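PDB 5WAB: putative beta-glucosidase from Bifidobacterium adolescentis, which hydrolyses beta-glucosidic linkages as a glycoside hydrolase family 3 enzyme, and may also release terminal arabinopyranosyl units from ginsenosides. Local coordinates for residues 138-143 / 191-196; 134-139 / 185-190. All coordinates share one frame; numbering follows the deposited sequence.

Contact 1: residues 138-143 / 191-196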
loop_
_atom_site.group_PDB
_atom_site.type_symbol
_atom_site.label_atom_id
_atom_site.label_comp_id
_atom_site.label_asym_id
_atom_site.label_seq_id
_atom_site.Cartn_x
_atom_site.Cartn_y
_atom_site.Cartn_z
ATOM N N GLY A 138 5.943 6.817 -5.158
ATOM C CA GLY A 138 5.501 7.550 -6.329
ATOM C C GLY A 138 4.480 8.621 -6.004
ATOM O O GLY A 138 4.451 9.672 -6.652
ATOM N N ILE A 139 3.640 8.381 -4.995
ATOM C CA ILE A 139 2.667 9.390 -4.582
ATOM C C ILE A 139 3.374 10.597 -3.977
ATOM O O ILE A 139 3.062 11.746 -4.306
ATOM C CB ILE A 139 1.639 8.788 -3.606
ATOM C CG1 ILE A 139 0.829 7.695 -4.299
ATOM C CG2 ILE A 139 0.698 9.856 -3.093
ATOM C CD1 ILE A 139 0.020 8.196 -5.480
ATOM N N VAL A 140 4.326 10.354 -3.072
ATOM C CA VAL A 140 5.043 11.449 -2.416
ATOM C C VAL A 140 5.853 12.249 -3.429
ATOM O O VAL A 140 5.747 13.480 -3.506
ATOM C CB VAL A 140 5.942 10.902 -1.291
ATOM C CG1 VAL A 140 6.775 12.015 -0.694
ATOM C CG2 VAL A 140 5.097 10.218 -0.214
ATOM N N ALA A 141 6.690 11.564 -4.212
ATOM C CA ALA A 141 7.525 12.262 -5.187
ATOM C C ALA A 141 6.680 12.933 -6.261
ATOM O O ALA A 141 7.003 14.034 -6.720
ATOM C CB ALA A 141 8.521 11.294 -5.820
ATOM N N GLY A 142 5.593 12.282 -6.676
ATOM C CA GLY A 142 4.762 12.845 -7.722
ATOM C C GLY A 142 4.040 14.105 -7.286
ATOM O O GLY A 142 4.072 15.120 -7.984
ATOM N N VAL A 143 3.362 14.052 -6.136
ATOM C CA VAL A 143 2.602 15.212 -5.671
ATOM C C VAL A 143 3.537 16.385 -5.401
ATOM O O VAL A 143 3.312 17.506 -5.875
ATOM C CB VAL A 143 1.784 14.855 -4.418
ATOM C CG1 VAL A 143 1.147 16.106 -3.817
ATOM C CG2 VAL A 143 0.727 13.815 -4.731
ATOM N N ALA A 191 12.303 10.029 -0.971
ATOM C CA ALA A 191 11.675 11.315 -1.144
ATOM C C ALA A 191 11.816 11.984 0.215
ATOM O O ALA A 191 12.677 11.597 1.007
ATOM C CB ALA A 191 10.224 11.153 -1.610
ATOM N N GLN A 192 10.968 12.920 0.521
ATOM C CA GLN A 192 11.070 13.582 1.810
ATOM C C GLN A 192 9.705 14.198 2.019
ATOM O O GLN A 192 9.483 15.360 1.653
ATOM C CB GLN A 192 12.185 14.635 1.855
ATOM C CG GLN A 192 13.585 14.109 2.220
ATOM C CD GLN A 192 13.768 13.866 3.725
ATOM O OE1 GLN A 192 12.974 14.329 4.549
ATOM N NE2 GLN A 192 14.823 13.134 4.082
ATOM N N PRO A 193 8.761 13.443 2.569
ATOM C CA PRO A 193 7.396 13.958 2.662
ATOM C C PRO A 193 7.374 15.191 3.545
ATOM O O PRO A 193 7.959 15.212 4.630
ATOM C CB PRO A 193 6.615 12.792 3.280
ATOM C CG PRO A 193 7.526 11.599 3.187
ATOM C CD PRO A 193 8.912 12.140 3.232
ATOM N N TRP A 194 6.706 16.232 3.063
ATOM C CA TRP A 194 6.690 17.463 3.833
ATOM C C TRP A 194 5.900 17.307 5.128
ATOM O O TRP A 194 6.046 18.138 6.030
ATOM C CB TRP A 194 6.157 18.607 2.955
ATOM C CG TRP A 194 7.025 18.845 1.730
ATOM C CD1 TRP A 194 8.272 18.326 1.497
ATOM C CD2 TRP A 194 6.717 19.658 0.586
ATOM N NE1 TRP A 194 8.753 18.757 0.282
ATOM C CE2 TRP A 194 7.821 19.579 -0.296
ATOM C CE3 TRP A 194 5.621 20.447 0.222
ATOM C CZ2 TRP A 194 7.854 20.258 -1.515
ATOM C CZ3 TRP A 194 5.657 21.120 -0.982
ATOM C CH2 TRP A 194 6.764 21.019 -1.839
ATOM N N THR A 195 5.117 16.239 5.251
ATOM C CA THR A 195 4.254 16.014 6.400
ATOM C C THR A 195 4.134 14.509 6.629
ATOM O O THR A 195 4.142 13.723 5.675
ATOM C CB THR A 195 2.881 16.665 6.169
ATOM O OG1 THR A 195 3.017 18.092 6.232
ATOM C CG2 THR A 195 1.875 16.228 7.207
ATOM N N ILE A 196 4.078 14.114 7.899
ATOM C CA ILE A 196 3.817 12.737 8.299
ATOM C C ILE A 196 2.681 12.757 9.310
ATOM O O ILE A 196 2.616 13.652 10.158
ATOM C CB ILE A 196 5.075 12.076 8.899
ATOM C CG1 ILE A 196 6.098 11.789 7.798
ATOM C CG2 ILE A 196 4.717 10.792 9.656
ATOM C CD1 ILE A 196 7.312 11.054 8.287
#
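V140 carries nearly all of the apolar packing between the helical residues 138-143 and residues 191-196, a loop leading into strand 195-198. Its CG1 stands anti to the backbone N (chi1 175°), and this puts the methyl over the loop. There it meets A191 CB at 3.7 Å. The same methyl lies 3.9 Å from P193 CA, and its distance to P193 CG is 4.0 Å. One methyl thus sits against both A191 and the pyrrolidine ring of P193. A141 adds a looser touch at the margin, its backbone N lying 4.4 Å from A191 CB. Around this pair, T150 of strand 149-155 touches both V140 and P193.

No hydrogen bond links the two segments. Several polar groups of the loop bond to neighbours instead. Q144, just beyond 138-143 on the same helix, takes W194 N on its OE1 and gives its NE2 to Q192 O. Q192 starts away from the helix, and its amide bonds to E226 N and G224 O.

A191 is the first residue to leave helical geometry after helix 182-190. The loop then runs through P193 into strand 195-198 of the parallel sheet. The contact therefore lies where a helix hands over to the next strand in the TIM-barrel-like N-terminal domain of family 3 enzymes, beside the helix that precedes strand 149-155. Contact between the segments is purely van der Waals, so it rests on the fit of shapes and sets no direction, while Q144 and other neighbours supply directional bonds alongside.

Contact 2: residues 134-139 / 185-190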
loop_
_atom_site.group_PDB
_atom_site.type_symbol
_atom_site.label_atom_id
_atom_site.label_comp_id
_atom_site.label_asym_id
_atom_site.label_seq_id
_atom_site.Cartn_x
_atom_site.Cartn_y
_atom_site.Cartn_z
ATOM N N HIS A 134 8.549 1.021 -2.156
ATOM C CA HIS A 134 8.949 1.331 -3.522
ATOM C C HIS A 134 7.771 1.602 -4.451
ATOM O O HIS A 134 7.985 2.074 -5.574
ATOM C CB HIS A 134 9.818 0.205 -4.079
ATOM C CG HIS A 134 11.180 0.141 -3.459
ATOM N ND1 HIS A 134 11.379 -0.116 -2.119
ATOM C CD2 HIS A 134 12.410 0.326 -3.992
ATOM C CE1 HIS A 134 12.673 -0.095 -1.856
ATOM N NE2 HIS A 134 13.321 0.167 -2.977
ATOM N N GLU A 135 6.541 1.339 -4.010
ATOM C CA GLU A 135 5.360 1.743 -4.764
ATOM C C GLU A 135 4.839 3.099 -4.303
ATOM O O GLU A 135 4.726 4.035 -5.101
ATOM C CB GLU A 135 4.264 0.686 -4.634
ATOM C CG GLU A 135 4.488 -0.531 -5.498
ATOM C CD GLU A 135 3.309 -1.468 -5.468
ATOM O OE1 GLU A 135 2.760 -1.692 -4.369
ATOM O OE2 GLU A 135 2.922 -1.964 -6.546
ATOM N N ALA A 136 4.527 3.218 -3.012
ATOM C CA ALA A 136 3.869 4.422 -2.520
ATOM C C ALA A 136 4.752 5.659 -2.607
ATOM O O ALA A 136 4.227 6.777 -2.530
ATOM C CB ALA A 136 3.406 4.211 -1.082
ATOM N N VAL A 137 6.066 5.489 -2.783
ATOM C CA VAL A 137 6.953 6.640 -2.936
ATOM C C VAL A 137 6.568 7.455 -4.163
ATOM O O VAL A 137 6.822 8.663 -4.217
ATOM C CB VAL A 137 8.423 6.179 -3.003
ATOM C CG1 VAL A 137 8.664 5.344 -4.256
ATOM C CG2 VAL A 137 9.387 7.373 -2.953
ATOM N N GLY A 138 5.943 6.817 -5.158
ATOM C CA GLY A 138 5.501 7.550 -6.329
ATOM C C GLY A 138 4.480 8.621 -6.004
ATOM O O GLY A 138 4.451 9.672 -6.652
ATOM N N ILE A 139 3.640 8.381 -4.995
ATOM C CA ILE A 139 2.667 9.390 -4.582
ATOM C C ILE A 139 3.374 10.597 -3.977
ATOM O O ILE A 139 3.062 11.746 -4.306
ATOM C CB ILE A 139 1.639 8.788 -3.606
ATOM C CG1 ILE A 139 0.829 7.695 -4.299
ATOM C CG2 ILE A 139 0.698 9.856 -3.093
ATOM C CD1 ILE A 139 0.020 8.196 -5.480
ATOM N N GLU A 185 10.639 4.220 6.234
ATOM C CA GLU A 185 12.040 4.611 6.132
ATOM C C GLU A 185 12.441 4.911 4.691
ATOM O O GLU A 185 13.098 5.923 4.422
ATOM C CB GLU A 185 12.931 3.516 6.728
ATOM C CG GLU A 185 14.423 3.850 6.698
ATOM C CD GLU A 185 15.313 2.656 7.022
ATOM O OE1 GLU A 185 14.795 1.523 7.130
ATOM O OE2 GLU A 185 16.541 2.854 7.152
ATOM N N HIS A 186 12.013 4.073 3.741
ATOM C CA HIS A 186 12.420 4.260 2.351
ATOM C C HIS A 186 11.849 5.542 1.762
ATOM O O HIS A 186 12.533 6.246 1.015
ATOM C CB HIS A 186 11.992 3.065 1.500
ATOM C CG HIS A 186 12.306 3.227 0.044
ATOM N ND1 HIS A 186 13.582 3.109 -0.463
ATOM C CD2 HIS A 186 11.512 3.550 -1.004
ATOM C CE1 HIS A 186 13.555 3.328 -1.766
ATOM N NE2 HIS A 186 12.312 3.600 -2.118
ATOM N N ILE A 187 10.584 5.836 2.041
ATOM C CA ILE A 187 9.975 7.039 1.485
ATOM C C ILE A 187 10.572 8.296 2.117
ATOM O O ILE A 187 10.780 9.308 1.435
ATOM C CB ILE A 187 8.452 6.950 1.655
ATOM C CG1 ILE A 187 7.947 5.709 0.898
ATOM C CG2 ILE A 187 7.788 8.206 1.156
ATOM C CD1 ILE A 187 6.458 5.447 1.025
ATOM N N VAL A 188 10.893 8.242 3.413
ATOM C CA VAL A 188 11.507 9.389 4.079
ATOM C C VAL A 188 12.896 9.656 3.513
ATOM O O VAL A 188 13.294 10.811 3.318
ATOM C CB VAL A 188 11.557 9.162 5.603
ATOM C CG1 VAL A 188 12.576 10.082 6.251
ATOM C CG2 VAL A 188 10.189 9.384 6.233
ATOM N N LYS A 189 13.665 8.599 3.264
ATOM C CA LYS A 189 15.022 8.783 2.769
ATOM C C LYS A 189 15.051 9.047 1.265
ATOM O O LYS A 189 15.875 9.837 0.793
ATOM C CB LYS A 189 15.878 7.570 3.125
ATOM C CG LYS A 189 16.215 7.489 4.599
ATOM C CD LYS A 189 16.991 6.233 4.915
ATOM C CE LYS A 189 17.449 6.229 6.354
ATOM N NZ LYS A 189 18.051 4.922 6.746
ATOM N N THR A 190 14.174 8.406 0.490
ATOM C CA THR A 190 14.240 8.574 -0.961
ATOM C C THR A 190 13.546 9.856 -1.383
ATOM O O THR A 190 14.128 10.684 -2.093
ATOM C CB THR A 190 13.641 7.372 -1.675
ATOM O OG1 THR A 190 14.354 6.202 -1.268
ATOM C CG2 THR A 190 13.753 7.546 -3.199
#
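H134 and H186 stack face to face, and this is the tightest part of the contact between 134-139 and 185-190. The ring centroids are 3.8 Å apart and the planes differ by 13°. H186 NE2 lies over the centre of the H134 ring, and H134 CE1 over the centre of the H186 ring. The closest atoms are H134 NE2 and H186 CE1, at 3.4 Å. H186 CG is anti to the backbone N (chi1 177°), which sends its ring toward the other helix. H134 ND1 is hydrogen-bonded to Y130 O, one turn earlier, and the Y130 ring also stacks with H134; both help to fix the turn of the imidazole. T190 OG1 lies above the other face of H186, toward its rim, and bonds to H186 O at 2.9 Å. That carbonyl also accepts T190 N. An alanine in place of H186 would remove the imidazole and would probably cost H134 this stack across the helices, leaving the one with Y130, and T190 OG1 the ring beneath it.

The two segments are neighbouring helices of the TIM-barrel-like N-terminal domain, and their axes cross at -46° with a closest approach of 9.1 Å. I187 fills the buried side of the crossing. Its CD1 reaches A136 CB at 3.9 Å, and its CG1 lies 4.0 Å from V137 CB. W125 and V110 also touch A136 there.

Toward solvent the packing thins. V137 is partly exposed and T190 exposed, and V137 CG2 and T190 CG2 come only to 4.4 Å.

Contacts 1 and 2 are successive parts of one interface, with centres about 7 Å apart. Both use helix 129-144 and share G138 and I139. On the other side the chain runs straight from helix 182-190 into the loop before strand 195-198. I187 joins the two: V140 CG2 of contact 1 packs on I187 CG2 of contact 2 at 3.6 Å. P193 CD also lies 3.8 Å from I187 O, so the proline packs against the last turn of the helix. Further along, I196 CD1 meets V188 CG2 at 3.9 Å. Contact 2 joins an imidazole stack to aliphatic packing; contact 1 has aliphatic packing alone. Both belong to the framework of the N-terminal domain.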